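PDB 6OBV: fluvirucin B1 DH domain from module 1 from Actinomadura vulgaris, which probably dehydrates the beta-hydroxyacyl intermediate made by the first module of the fluvirucin B1 polyketide synthase, leaving an alpha,beta-unsaturated chain. Local coordinates for residues 38-43 against 52-57; 114-119 against 135-140. One frame throughout, in Å; residues are numbered along the deposited sequence.

Contact 1: 38-43 against 52-57; sequences PMLGAA and MVLTGR
Gly41 and Ala42 both face Thr55, which makes a classic beta bulge in the antiparallel pairing of residues 38-43 with 52-57. Strands 40-45 and 52-58 form a beta hairpin here. Thr55 O takes two donors, Gly41 N at 3.0 Å and, weakly, Ala42 N. In return, Thr55 N donates to Ala42 O at 3.0 Å. Ala42 O also receives a CA-H...O contact from Leu54 CA at 3.1 Å.

Side chains pack on both faces of the pair. On one face the Leu40 and Leu54 side chains cross at about a right angle, with Leu40 CD1 4.1 Å from Leu54 CD2. Ala43 CB lies beside Leu54 CG and also meets Met52 SD at 4.1 Å. The Met52 chain reaches it by running straight out to SD, with CG anti to the backbone N (chi1 -177°), before it bends at chi3. On the other face Ala42 CB sits 3.5 Å from Thr55 OG1.

Past the bulge, Gly56 CA comes within 3.2 Å of Met39 O in a CA-H...O contact. The backbones approach closely here, with Leu40 CA and Gly56 CA 4.1 Å apart and no Gly56 side chain between them.

Further out, Leu85 of helix 79-92 packs on Met39 and Leu40, consistent with the hotdog fold of polyketide synthase dehydratases, in which a sheet wraps a central helix. Thr55 OG1 hydrogen-bonds to Leu30 O and Gln32 NE2 of the second subunit, and Ala42 touches Gln32 of that subunit. The two faces therefore have different chemistry. Leu40 and Leu54 belong to an apolar layer, whereas the buried Thr55 hydroxyl is satisfied across the dimer interface.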
ATOM      1  N   PRO A  38     -11.505   9.378   8.083  1.00 33.13           N
ATOM      2  CA  PRO A  38     -12.714   8.960   7.340  1.00 29.32           C
ATOM      3  C   PRO A  38     -12.470   8.590   5.884  1.00 29.06           C
ATOM      4  O   PRO A  38     -13.282   7.858   5.306  1.00 28.32           O
ATOM      5  CB  PRO A  38     -13.637  10.187   7.452  1.00 34.59           C
ATOM      6  CG  PRO A  38     -13.194  10.892   8.702  1.00 28.45           C
ATOM      7  CD  PRO A  38     -11.687  10.695   8.727  1.00 37.56           C
ATOM      8  N   MET A  39     -11.398   9.068   5.256  1.00 25.42           N
ATOM      9  CA  MET A  39     -11.185   8.791   3.846  1.00 25.50           C
ATOM     10  C   MET A  39      -9.983   7.909   3.583  1.00 28.38           C
ATOM     11  O   MET A  39      -9.892   7.340   2.490  1.00 28.99           O
ATOM     12  CB  MET A  39     -11.013  10.100   3.053  1.00 25.21           C
ATOM     13  CG  MET A  39     -12.142  11.090   3.252  1.00 32.54           C
ATOM     14  SD  MET A  39     -12.120  12.442   2.049  1.00 33.22           S
ATOM     15  CE  MET A  39     -10.733  13.395   2.600  1.00 29.73           C
ATOM     16  N   LEU A  40      -9.065   7.792   4.543  1.00 21.21           N
ATOM     17  CA  LEU A  40      -7.878   6.949   4.421  1.00 30.41           C
ATOM     18  C   LEU A  40      -7.853   5.938   5.553  1.00 31.74           C
ATOM     19  O   LEU A  40      -8.063   6.304   6.713  1.00 29.52           O
ATOM     20  CB  LEU A  40      -6.601   7.771   4.475  1.00 28.51           C
ATOM     21  CG  LEU A  40      -6.496   8.846   3.419  1.00 23.10           C
ATOM     22  CD1 LEU A  40      -5.447   9.794   3.892  1.00 18.46           C
ATOM     23  CD2 LEU A  40      -6.152   8.219   2.052  1.00 30.14           C
ATOM     24  N   GLY A  41      -7.562   4.682   5.221  1.00 25.92           N
ATOM     25  CA  GLY A  41      -7.580   3.614   6.192  1.00 26.88           C
ATOM     26  C   GLY A  41      -6.288   2.831   6.343  1.00 33.05           C
ATOM     27  O   GLY A  41      -6.211   1.968   7.227  1.00 36.88           O
ATOM     28  N   ALA A  42      -5.267   3.102   5.520  1.00 26.07           N
ATOM     29  CA  ALA A  42      -4.056   2.286   5.573  1.00 29.19           C
ATOM     30  C   ALA A  42      -2.821   3.094   5.194  1.00 31.53           C
ATOM     31  O   ALA A  42      -2.869   3.929   4.290  1.00 25.98           O
ATOM     32  CB  ALA A  42      -4.178   1.065   4.652  1.00 29.47           C
ATOM     33  N   ALA A  43      -1.708   2.838   5.887  1.00 34.48           N
ATOM     34  CA  ALA A  43      -0.412   3.410   5.521  1.00 34.60           C
ATOM     35  C   ALA A  43       0.537   2.280   5.157  1.00 28.81           C
ATOM     36  O   ALA A  43       0.765   1.371   5.961  1.00 34.98           O
ATOM     37  CB  ALA A  43       0.183   4.252   6.654  1.00 36.45           C
ATOM     38  N   MET A  52       6.091   6.502   1.411  1.00 42.10           N
ATOM     39  CA  MET A  52       4.863   5.973   1.977  1.00 34.49           C
ATOM     40  C   MET A  52       3.736   6.187   0.989  1.00 29.58           C
ATOM     41  O   MET A  52       3.746   7.151   0.218  1.00 29.12           O
ATOM     42  CB  MET A  52       4.518   6.673   3.292  1.00 34.00           C
ATOM     43  CG  MET A  52       3.299   6.152   3.993  1.00 34.72           C
ATOM     44  SD  MET A  52       3.201   6.870   5.639  1.00 44.53           S
ATOM     45  CE  MET A  52       4.695   6.194   6.377  1.00 38.08           C
ATOM     46  N   VAL A  53       2.757   5.290   1.026  1.00 28.76           N
ATOM     47  CA  VAL A  53       1.510   5.480   0.301  1.00 29.76           C
ATOM     48  C   VAL A  53       0.384   5.189   1.281  1.00 33.57           C
ATOM     49  O   VAL A  53       0.449   4.215   2.045  1.00 34.54           O
ATOM     50  CB  VAL A  53       1.429   4.602  -0.965  1.00 28.04           C
ATOM     51  CG1 VAL A  53       1.319   3.110  -0.608  1.00 35.76           C
ATOM     52  CG2 VAL A  53       0.276   5.035  -1.842  1.00 33.87           C
ATOM     53  N   LEU A  54      -0.588   6.095   1.343  1.00 27.90           N
ATOM     54  CA  LEU A  54      -1.799   5.907   2.128  1.00 25.25           C
ATOM     55  C   LEU A  54      -2.946   5.675   1.165  1.00 28.90           C
ATOM     56  O   LEU A  54      -3.025   6.327   0.117  1.00 21.97           O
ATOM     57  CB  LEU A  54      -2.110   7.121   3.005  1.00 29.24           C
ATOM     58  CG  LEU A  54      -1.154   7.372   4.169  1.00 28.73           C
ATOM     59  CD1 LEU A  54       0.155   8.020   3.670  1.00 25.81           C
ATOM     60  CD2 LEU A  54      -1.845   8.244   5.212  1.00 31.30           C
ATOM     61  N   THR A  55      -3.828   4.747   1.524  1.00 27.89           N
ATOM     62  CA  THR A  55      -4.880   4.300   0.632  1.00 28.28           C
ATOM     63  C   THR A  55      -6.227   4.448   1.319  1.00 27.46           C
ATOM     64  O   THR A  55      -6.326   4.340   2.543  1.00 23.80           O
ATOM     65  CB  THR A  55      -4.695   2.842   0.239  1.00 23.73           C
ATOM     66  OG1 THR A  55      -4.912   2.027   1.410  1.00 24.97           O
ATOM     67  CG2 THR A  55      -3.294   2.624  -0.310  1.00 18.57           C
ATOM     68  N   GLY A  56      -7.262   4.673   0.518  1.00 23.80           N
ATOM     69  CA  GLY A  56      -8.597   4.741   1.059  1.00 25.75           C
ATOM     70  C   GLY A  56      -9.621   4.604  -0.037  1.00 31.21           C
ATOM     71  O   GLY A  56      -9.297   4.284  -1.183  1.00 26.77           O
ATOM     72  N   ARG A  57     -10.876   4.826   0.337  1.00 39.67           N
ATOM     73  CA  ARG A  57     -11.978   4.721  -0.605  1.00 43.41           C
ATOM     74  C   ARG A  57     -13.097   5.645  -0.141  1.00 42.12           C
ATOM     75  O   ARG A  57     -13.282   5.855   1.061  1.00 37.71           O
ATOM     76  CB  ARG A  57     -12.463   3.270  -0.740  1.00 41.04           C
ATOM     77  CG  ARG A  57     -13.844   3.018  -0.192  1.00 47.29           C
ATOM     78  CD  ARG A  57     -14.251   1.566  -0.308  1.00 50.59           C
ATOM     79  NE  ARG A  57     -14.425   1.139  -1.691  1.00 52.23           N
ATOM     80  CZ  ARG A  57     -14.744  -0.105  -2.053  1.00 63.07           C
ATOM     81  NH1 ARG A  57     -14.922  -1.044  -1.129  1.00 64.79           N
ATOM     82  NH2 ARG A  57     -14.880  -0.414  -3.340  1.00 65.00           N
TER

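Contact 2: 114-119 against 135-140; sequences PVQLQV and HARTGQ
Gln116 and Arg137 are joined by both backbone and side chains in the antiparallel pairing of 114-119 with 135-140. In the backbone, Gln116 N donates to Arg137 O at 2.8 Å and Arg137 N returns a bond to Gln116 O. Gln118 and His135 form a second hydrogen-bonded pair. Its shorter bond runs from His135 N to Gln118 O at 2.8 Å. Leu117 and Ala136 form the non-hydrogen-bonded pair between these two.

The polar side-chain contact centres on Gln116 OE1. Arg137 NE donates to it at 2.6 Å, with 163° at the hydrogen, and Arg137 NH2 adds a weak bond at 3.2 Å. With CG between the backbone N and carbonyl carbon (chi1 65°) and the chain extended to NE, Arg137 lies alongside Gln116, pointing the same way, and NE reaches OE1. OE1 meets the guanidinium edge in plane, with the amide turned 30° from the guanidinium. The two bonds help fix the guanidinium's rotation, while NH1 forms a salt bridge to Glu45 of the second subunit. Gln118 NE2 also reaches that subunit, at Glu45 O.

Apolar contacts lie on the opposite face. Ala136 CB touches Val115 CG1 at 4.0 Å and Leu117 CD2 at 4.1 Å. Val115 CG2 meets Thr138 CG2 at 3.6 Å.

The two strands form a beta hairpin. Strand 52-58 pairs with the outer side of 115-121, and strand 144-152 with the outer side of 130-137. Leu85 of helix 79-92 packs against Leu117, while Trp143 touches Gln118, His135 and Arg137.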
ATOM      1  N   PRO A 114     -17.929   3.801  -6.046  1.00 42.25           N
ATOM      2  CA  PRO A 114     -16.822   4.093  -5.134  1.00 36.52           C
ATOM      3  C   PRO A 114     -15.578   4.559  -5.874  1.00 32.22           C
ATOM      4  O   PRO A 114     -15.353   4.232  -7.042  1.00 33.40           O
ATOM      5  CB  PRO A 114     -16.581   2.755  -4.438  1.00 35.00           C
ATOM      6  CG  PRO A 114     -17.027   1.765  -5.403  1.00 38.06           C
ATOM      7  CD  PRO A 114     -18.220   2.366  -6.105  1.00 41.05           C
ATOM      8  N   VAL A 115     -14.760   5.327  -5.165  1.00 32.11           N
ATOM      9  CA  VAL A 115     -13.511   5.866  -5.686  1.00 27.09           C
ATOM     10  C   VAL A 115     -12.366   5.376  -4.813  1.00 33.29           C
ATOM     11  O   VAL A 115     -12.400   5.535  -3.585  1.00 33.01           O
ATOM     12  CB  VAL A 115     -13.546   7.401  -5.726  1.00 31.45           C
ATOM     13  CG1 VAL A 115     -12.246   7.954  -6.263  1.00 21.91           C
ATOM     14  CG2 VAL A 115     -14.753   7.889  -6.538  1.00 35.68           C
ATOM     15  N   GLN A 116     -11.356   4.779  -5.447  1.00 30.27           N
ATOM     16  CA  GLN A 116     -10.127   4.414  -4.754  1.00 27.81           C
ATOM     17  C   GLN A 116      -9.201   5.622  -4.672  1.00 24.98           C
ATOM     18  O   GLN A 116      -8.994   6.316  -5.670  1.00 26.91           O
ATOM     19  CB  GLN A 116      -9.421   3.273  -5.486  1.00 23.96           C
ATOM     20  CG  GLN A 116     -10.130   1.949  -5.392  1.00 36.97           C
ATOM     21  CD  GLN A 116      -9.302   0.834  -5.996  1.00 48.78           C
ATOM     22  OE1 GLN A 116      -8.512   1.056  -6.937  1.00 41.50           O
ATOM     23  NE2 GLN A 116      -9.454  -0.373  -5.447  1.00 55.21           N
ATOM     24  N   LEU A 117      -8.645   5.879  -3.486  1.00 28.14           N
ATOM     25  CA  LEU A 117      -7.752   7.016  -3.265  1.00 28.77           C
ATOM     26  C   LEU A 117      -6.357   6.512  -2.940  1.00 27.63           C
ATOM     27  O   LEU A 117      -6.214   5.516  -2.230  1.00 27.09           O
ATOM     28  CB  LEU A 117      -8.235   7.891  -2.106  1.00 22.58           C
ATOM     29  CG  LEU A 117      -9.584   8.593  -2.200  1.00 26.86           C
ATOM     30  CD1 LEU A 117      -9.786   9.472  -0.936  1.00 20.97           C
ATOM     31  CD2 LEU A 117      -9.642   9.433  -3.461  1.00 22.74           C
ATOM     32  N   GLN A 118      -5.329   7.202  -3.437  1.00 28.60           N
ATOM     33  CA  GLN A 118      -3.958   6.913  -3.020  1.00 33.33           C
ATOM     34  C   GLN A 118      -3.194   8.214  -2.858  1.00 32.83           C
ATOM     35  O   GLN A 118      -3.162   9.034  -3.780  1.00 26.09           O
ATOM     36  CB  GLN A 118      -3.213   6.020  -4.018  1.00 37.00           C
ATOM     37  CG  GLN A 118      -3.181   4.564  -3.654  1.00 46.45           C
ATOM     38  CD  GLN A 118      -2.131   3.791  -4.434  1.00 49.85           C
ATOM     39  OE1 GLN A 118      -1.016   4.267  -4.641  1.00 59.95           O
ATOM     40  NE2 GLN A 118      -2.489   2.598  -4.878  1.00 41.91           N
ATOM     41  N   VAL A 119      -2.564   8.381  -1.699  1.00 30.38           N
ATOM     42  CA  VAL A 119      -1.764   9.552  -1.376  1.00 31.23           C
ATOM     43  C   VAL A 119      -0.324   9.079  -1.235  1.00 27.98           C
ATOM     44  O   VAL A 119       0.003   8.328  -0.309  1.00 26.24           O
ATOM     45  CB  VAL A 119      -2.245  10.248  -0.092  1.00 32.09           C
ATOM     46  CG1 VAL A 119      -1.452  11.522   0.121  1.00 32.33           C
ATOM     47  CG2 VAL A 119      -3.755  10.550  -0.144  1.00 30.09           C
ATOM     48  N   HIS A 135      -3.684  10.430  -6.188  1.00 23.85           N
ATOM     49  CA  HIS A 135      -4.233   9.714  -7.333  1.00 26.07           C
ATOM     50  C   HIS A 135      -5.602   9.131  -6.988  1.00 24.13           C
ATOM     51  O   HIS A 135      -5.911   8.861  -5.828  1.00 22.83           O
ATOM     52  CB  HIS A 135      -3.292   8.584  -7.777  1.00 27.10           C
ATOM     53  CG  HIS A 135      -1.995   9.070  -8.345  1.00 32.43           C
ATOM     54  ND1 HIS A 135      -0.951   9.509  -7.555  1.00 30.93           N
ATOM     55  CD2 HIS A 135      -1.579   9.203  -9.627  1.00 29.68           C
ATOM     56  CE1 HIS A 135       0.053   9.880  -8.324  1.00 23.74           C
ATOM     57  NE2 HIS A 135      -0.301   9.704  -9.586  1.00 34.69           N
ATOM     58  N   ALA A 136      -6.420   8.914  -8.013  1.00 21.61           N
ATOM     59  CA  ALA A 136      -7.738   8.344  -7.785  1.00 23.74           C
ATOM     60  C   ALA A 136      -8.163   7.562  -9.009  1.00 27.26           C
ATOM     61  O   ALA A 136      -7.692   7.802 -10.129  1.00 31.63           O
ATOM     62  CB  ALA A 136      -8.781   9.429  -7.455  1.00 22.98           C
ATOM     63  N   ARG A 137      -9.066   6.612  -8.784  1.00 26.89           N
ATOM     64  CA  ARG A 137      -9.666   5.889  -9.896  1.00 24.63           C
ATOM     65  C   ARG A 137     -10.943   5.224  -9.416  1.00 29.55           C
ATOM     66  O   ARG A 137     -11.145   5.015  -8.214  1.00 25.74           O
ATOM     67  CB  ARG A 137      -8.705   4.846 -10.468  1.00 33.68           C
ATOM     68  CG  ARG A 137      -8.386   3.740  -9.506  1.00 37.44           C
ATOM     69  CD  ARG A 137      -7.993   2.487 -10.246  1.00 45.10           C
ATOM     70  NE  ARG A 137      -7.593   1.424  -9.328  1.00 52.92           N
ATOM     71  CZ  ARG A 137      -6.796   0.411  -9.660  1.00 53.90           C
ATOM     72  NH1 ARG A 137      -6.313   0.327 -10.892  1.00 50.33           N
ATOM     73  NH2 ARG A 137      -6.475  -0.513  -8.760  1.00 54.93           N
ATOM     74  N   THR A 138     -11.823   4.928 -10.374  1.00 30.96           N
ATOM     75  CA  THR A 138     -13.053   4.193 -10.124  1.00 39.85           C
ATOM     76  C   THR A 138     -13.047   2.948 -10.984  1.00 50.25           C
ATOM     77  O   THR A 138     -12.579   2.981 -12.129  1.00 54.83           O
ATOM     78  CB  THR A 138     -14.309   5.013 -10.447  1.00 41.20           C
ATOM     79  OG1 THR A 138     -14.412   5.187 -11.864  1.00 51.13           O
ATOM     80  CG2 THR A 138     -14.244   6.362  -9.803  1.00 34.88           C
ATOM     81  N   GLY A 139     -13.586   1.864 -10.432  1.00 55.52           N
ATOM     82  CA  GLY A 139     -13.583   0.595 -11.135  1.00 58.53           C
ATOM     83  C   GLY A 139     -12.185   0.223 -11.576  1.00 67.42           C
ATOM     84  O   GLY A 139     -11.213   0.322 -10.812  1.00 70.26           O
ATOM     85  N   GLN A 140     -12.069  -0.183 -12.837  1.00 73.19           N
ATOM     86  CA  GLN A 140     -10.805  -0.611 -13.421  1.00 76.36           C
ATOM     87  C   GLN A 140     -10.259   0.421 -14.408  1.00 74.81           C
ATOM     88  O   GLN A 140      -9.564   0.073 -15.368  1.00 75.39           O
ATOM     89  CB  GLN A 140     -10.975  -1.977 -14.088  1.00 77.67           C
ATOM     90  CG  GLN A 140     -12.370  -2.216 -14.654  1.00 78.13           C
ATOM     91  CD  GLN A 140     -12.554  -3.632 -15.171  1.00 83.31           C
ATOM     92  OE1 GLN A 140     -11.583  -4.364 -15.366  1.00 85.74           O
ATOM     93  NE2 GLN A 140     -13.804  -4.022 -15.404  1.00 84.86           N
TER

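From the N terminus, strand 40-45 turns back as strand 52-58, and contact 1 closes the hairpin 40-45/52-58 with eight residues between its segments. The chain then runs through helix 79-92 and strand 97-103 before strand 115-121 begins. Contact 2 closes the hairpin 115-121/130-137 across fifteen residues. The contacts follow in series, neither nested nor crossing, with centres about 11 Å apart. Strands 52-58 and 115-121 lie next to each other, and Leu54 O to Val119 N (2.8 Å) and Gly56 O to Leu117 N (2.9 Å) are probable hydrogen bonds between the hairpins. Helix 79-92 packs on both contacts, and both also touch the second subunit.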